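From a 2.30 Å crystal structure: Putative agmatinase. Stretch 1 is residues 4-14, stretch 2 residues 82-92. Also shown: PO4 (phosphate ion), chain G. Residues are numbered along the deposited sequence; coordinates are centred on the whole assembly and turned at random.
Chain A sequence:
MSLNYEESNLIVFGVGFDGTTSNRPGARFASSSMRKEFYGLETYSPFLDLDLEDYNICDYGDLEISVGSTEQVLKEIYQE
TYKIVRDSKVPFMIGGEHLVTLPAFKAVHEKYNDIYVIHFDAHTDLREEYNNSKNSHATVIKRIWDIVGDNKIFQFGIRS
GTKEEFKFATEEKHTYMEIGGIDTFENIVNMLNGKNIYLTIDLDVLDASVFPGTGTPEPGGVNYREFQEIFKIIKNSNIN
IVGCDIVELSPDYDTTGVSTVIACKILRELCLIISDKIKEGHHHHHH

Stretch 1 (4-14) NYEESNLIVFG
Stretch 2 (82-92) YKIVRDSKVPF

Two stretches more than 70 residues apart in sequence lie side by side as parallel strands, burying 678 Å² summed over both sides. Strand 10-14 and strand 90-92 approach to 4.7 Å, with N-to-C directions 26° apart. The register pairs Leu 10 with Val 90, Ile 11 with Pro 91 and Val 12 with Phe 92, at CA-CA distances of 4.8, 5.1 and 4.6 Å.

Four backbone hydrogen bonds fix that register: Val 90 N to Asn 9 O (2.8 Å, 177° at the hydrogen), Ile 11 N to Val 90 O (2.9 Å, 176°), Phe 92 N to Ile 11 O (2.8 Å, 162°) and Phe 13 N to Phe 92 O (3.0 Å, 157°). Pro 91 has no amide hydrogen, but in this alternation its nitrogen is not called on. Phe 92 O also receives a CA-H contact from Val 12 CA at 3.2 Å.

One face of the sheet carries Leu 10, Val 12, Val 90 and Phe 92. Leu 10 (chi1 t, chi2 p) puts CD1 into the hollow between its neighbours, 3.6 Å from Val 90 CG1 and 3.8 Å from Phe 92 CB. Val 12 (t) closes from further along, its CG2 4.0 Å from Phe 92 CB. The Phe 92 ring (chi1 -167°, chi2 165°) meets Leu 10 CD2 at its edge.

Ile 11 and Pro 91 point to the other face, where the helix 82-86 supplies Ile 84. Extended as m, t, Ile 84 drives CD1 between Ile 11 CG2 (3.7 Å) and Phe 13 CE2 (3.8 Å). The Phe 13 ring (p, 98°) takes Pro 91 CB at its edge, with CE2 4.2 Å from that atom.

Before the strand, residues 5-7 have helical phi/psi without regular bonding, and Tyr 5 (t, 77°) reaches the end of the helix. Its OH donates to Asp 87 OD2 at 2.5 Å; Asp 87 (m) is also held by a salt bridge, Arg 86 NE to Asp 87 OD1, 2.9 Å. Lys 89 (m, t, t, m) lays its chain over one ring face, CE 4.2 Å from the Tyr 5 centroid, and CD 3.9 Å from Ile 11 CG1. The bent tip places NZ among carbonyls: it donates to Ser 8 O at 2.7 Å and weakly to Glu 6 O (3.2 Å) and Tyr 5 O (3.3 Å). A water accepts from Lys 89 NZ (2.8 Å) and donates to Asn 9 OD1 (2.6 Å).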

# COMPACT_ATOMS: atom_id res chain seq x y z
N ASN A 4 19.70 11.68 -1.02
CA ASN A 4 19.46 12.93 -0.23
C ASN A 4 18.03 13.42 -0.45
O ASN A 4 17.48 13.32 -1.55
CB ASN A 4 20.46 14.01 -0.63
CG ASN A 4 20.37 15.25 0.26
OD1 ASN A 4 19.36 15.96 0.28
ND2 ASN A 4 21.44 15.52 1.01
N TYR A 5 17.44 13.97 0.61
CA TYR A 5 16.08 14.47 0.58
C TYR A 5 15.76 15.48 -0.51
O TYR A 5 14.91 15.23 -1.37
CB TYR A 5 15.73 15.08 1.94
CG TYR A 5 14.27 15.41 2.10
CD1 TYR A 5 13.33 14.41 2.37
CD2 TYR A 5 13.82 16.72 2.01
CE1 TYR A 5 11.99 14.71 2.54
CE2 TYR A 5 12.47 17.04 2.18
CZ TYR A 5 11.56 16.03 2.44
OH TYR A 5 10.24 16.34 2.62
N GLU A 6 16.43 16.63 -0.48
CA GLU A 6 16.18 17.69 -1.46
C GLU A 6 16.29 17.28 -2.92
O GLU A 6 15.57 17.80 -3.77
CB GLU A 6 17.10 18.89 -1.19
CG GLU A 6 18.58 18.63 -1.44
CD GLU A 6 19.39 19.91 -1.52
OE1 GLU A 6 19.13 20.73 -2.43
OE2 GLU A 6 20.30 20.11 -0.68
N GLU A 7 17.19 16.35 -3.23
CA GLU A 7 17.38 15.93 -4.61
C GLU A 7 16.38 14.89 -5.13
O GLU A 7 16.11 14.84 -6.33
CB GLU A 7 18.79 15.39 -4.81
CG GLU A 7 19.89 16.34 -4.37
CD GLU A 7 21.27 15.84 -4.75
OE1 GLU A 7 21.60 15.85 -5.96
OE2 GLU A 7 22.03 15.42 -3.85
N SER A 8 15.84 14.08 -4.24
CA SER A 8 14.91 13.02 -4.65
C SER A 8 13.45 13.45 -4.72
O SER A 8 13.01 14.33 -3.98
CB SER A 8 15.04 11.83 -3.70
OG SER A 8 16.37 11.33 -3.66
N ASN A 9 12.70 12.83 -5.63
CA ASN A 9 11.28 13.12 -5.79
C ASN A 9 10.45 12.08 -5.05
O ASN A 9 9.28 12.30 -4.75
CB ASN A 9 10.90 13.13 -7.27
CG ASN A 9 11.60 14.22 -8.06
OD1 ASN A 9 11.57 15.39 -7.68
ND2 ASN A 9 12.25 13.84 -9.15
N LEU A 10 11.06 10.93 -4.76
CA LEU A 10 10.38 9.85 -4.05
C LEU A 10 11.06 9.63 -2.70
O LEU A 10 12.27 9.35 -2.64
CB LEU A 10 10.42 8.57 -4.88
CG LEU A 10 9.68 7.33 -4.37
CD1 LEU A 10 8.19 7.63 -4.23
CD2 LEU A 10 9.91 6.17 -5.35
N ILE A 11 10.29 9.75 -1.63
CA ILE A 11 10.80 9.58 -0.28
C ILE A 11 10.20 8.32 0.35
O ILE A 11 9.00 8.27 0.64
CB ILE A 11 10.45 10.80 0.61
CG1 ILE A 11 10.87 12.09 -0.10
CG2 ILE A 11 11.13 10.68 1.97
CD1 ILE A 11 12.35 12.18 -0.43
N VAL A 12 11.05 7.32 0.54
CA VAL A 12 10.66 6.04 1.10
C VAL A 12 10.95 6.00 2.59
O VAL A 12 12.06 6.32 3.02
CB VAL A 12 11.45 4.88 0.45
CG1 VAL A 12 10.97 3.55 1.00
CG2 VAL A 12 11.31 4.94 -1.06
N PHE A 13 9.96 5.62 3.39
CA PHE A 13 10.17 5.54 4.83
C PHE A 13 9.36 4.39 5.40
O PHE A 13 8.33 3.99 4.85
CB PHE A 13 9.82 6.88 5.51
CG PHE A 13 8.36 7.25 5.45
CD1 PHE A 13 7.52 6.98 6.54
CD2 PHE A 13 7.83 7.87 4.33
CE1 PHE A 13 6.17 7.33 6.50
CE2 PHE A 13 6.48 8.22 4.28
CZ PHE A 13 5.65 7.95 5.37
N GLY A 14 9.85 3.84 6.51
CA GLY A 14 9.16 2.73 7.13
C GLY A 14 8.37 3.15 8.35
O GLY A 14 8.70 4.15 9.00
N TYR A 82 2.95 14.67 5.60
CA TYR A 82 2.65 16.05 5.25
C TYR A 82 3.88 16.84 4.80
O TYR A 82 3.85 17.53 3.78
CB TYR A 82 2.00 16.79 6.44
CG TYR A 82 1.83 18.26 6.15
CD1 TYR A 82 0.96 18.70 5.16
CD2 TYR A 82 2.63 19.22 6.79
CE1 TYR A 82 0.88 20.05 4.80
CE2 TYR A 82 2.56 20.56 6.44
CZ TYR A 82 1.69 20.97 5.44
OH TYR A 82 1.65 22.29 5.06
N LYS A 83 4.97 16.73 5.56
CA LYS A 83 6.17 17.44 5.18
C LYS A 83 6.65 17.01 3.79
O LYS A 83 7.08 17.85 2.99
CB LYS A 83 7.26 17.21 6.23
CG LYS A 83 6.89 17.77 7.59
CD LYS A 83 7.82 17.26 8.68
CE LYS A 83 7.31 17.69 10.05
NZ LYS A 83 8.09 17.06 11.16
N ILE A 84 6.56 15.72 3.49
CA ILE A 84 6.98 15.22 2.19
C ILE A 84 6.07 15.80 1.10
O ILE A 84 6.54 16.29 0.07
CB ILE A 84 6.94 13.68 2.13
CG1 ILE A 84 7.94 13.10 3.14
CG2 ILE A 84 7.26 13.19 0.71
CD1 ILE A 84 7.83 11.61 3.34
N VAL A 85 4.76 15.74 1.33
CA VAL A 85 3.81 16.27 0.37
C VAL A 85 4.02 17.77 0.21
O VAL A 85 3.99 18.30 -0.91
CB VAL A 85 2.36 16.02 0.84
CG1 VAL A 85 1.38 16.75 -0.09
CG2 VAL A 85 2.07 14.52 0.88
N ARG A 86 4.21 18.45 1.33
CA ARG A 86 4.42 19.90 1.34
C ARG A 86 5.63 20.28 0.49
O ARG A 86 5.63 21.32 -0.16
CB ARG A 86 4.64 20.39 2.77
CG ARG A 86 5.04 21.86 2.89
CD ARG A 86 5.73 22.12 4.21
NE ARG A 86 6.96 21.34 4.31
CZ ARG A 86 7.61 21.09 5.44
NH1 ARG A 86 7.17 21.56 6.60
NH2 ARG A 86 8.72 20.36 5.41
N ASP A 87 6.66 19.44 0.52
CA ASP A 87 7.87 19.71 -0.24
C ASP A 87 7.77 19.25 -1.69
O ASP A 87 8.78 19.12 -2.37
CB ASP A 87 9.06 19.04 0.45
CG ASP A 87 9.30 19.57 1.85
OD1 ASP A 87 8.84 20.70 2.14
OD2 ASP A 87 9.96 18.87 2.65
N SER A 88 6.55 19.00 -2.15
CA SER A 88 6.31 18.55 -3.52
C SER A 88 7.05 17.26 -3.86
O SER A 88 7.72 17.17 -4.89
CB SER A 88 6.72 19.64 -4.52
OG SER A 88 5.90 20.79 -4.39
N LYS A 89 6.94 16.27 -3.00
CA LYS A 89 7.59 14.99 -3.23
C LYS A 89 6.57 13.89 -2.97
O LYS A 89 5.54 14.12 -2.34
CB LYS A 89 8.80 14.83 -2.31
CG LYS A 89 9.86 15.89 -2.50
CD LYS A 89 10.96 15.77 -1.46
CE LYS A 89 12.01 16.84 -1.64
NZ LYS A 89 12.58 16.81 -3.02
N VAL A 90 6.87 12.70 -3.46
CA VAL A 90 5.98 11.57 -3.30
C VAL A 90 6.36 10.72 -2.09
O VAL A 90 7.49 10.26 -1.97
CB VAL A 90 6.00 10.67 -4.55
CG1 VAL A 90 5.10 9.45 -4.35
CG2 VAL A 90 5.55 11.46 -5.76
N PRO A 91 5.41 10.54 -1.16
CA PRO A 91 5.70 9.73 0.02
C PRO A 91 5.44 8.26 -0.31
O PRO A 91 4.40 7.92 -0.87
CB PRO A 91 4.71 10.27 1.06
CG PRO A 91 3.52 10.63 0.22
CD PRO A 91 4.15 11.29 -0.99
N PHE A 92 6.41 7.41 -0.00
CA PHE A 92 6.28 5.99 -0.24
C PHE A 92 6.51 5.32 1.12
O PHE A 92 7.64 5.20 1.58
CB PHE A 92 7.32 5.51 -1.26
CG PHE A 92 7.07 4.13 -1.78
CD1 PHE A 92 7.73 3.68 -2.91
CD2 PHE A 92 6.19 3.26 -1.13
CE1 PHE A 92 7.52 2.39 -3.40
CE2 PHE A 92 5.97 1.97 -1.62
CZ PHE A 92 6.64 1.53 -2.75
P PO4 G . 5.82 23.85 8.90
O1 PO4 G . 4.73 23.17 9.65
O2 PO4 G . 5.59 23.69 7.44
O3 PO4 G . 5.83 25.30 9.24
O4 PO4 G . 7.13 23.25 9.27
O HOH W 1 11.34 16.94 -5.57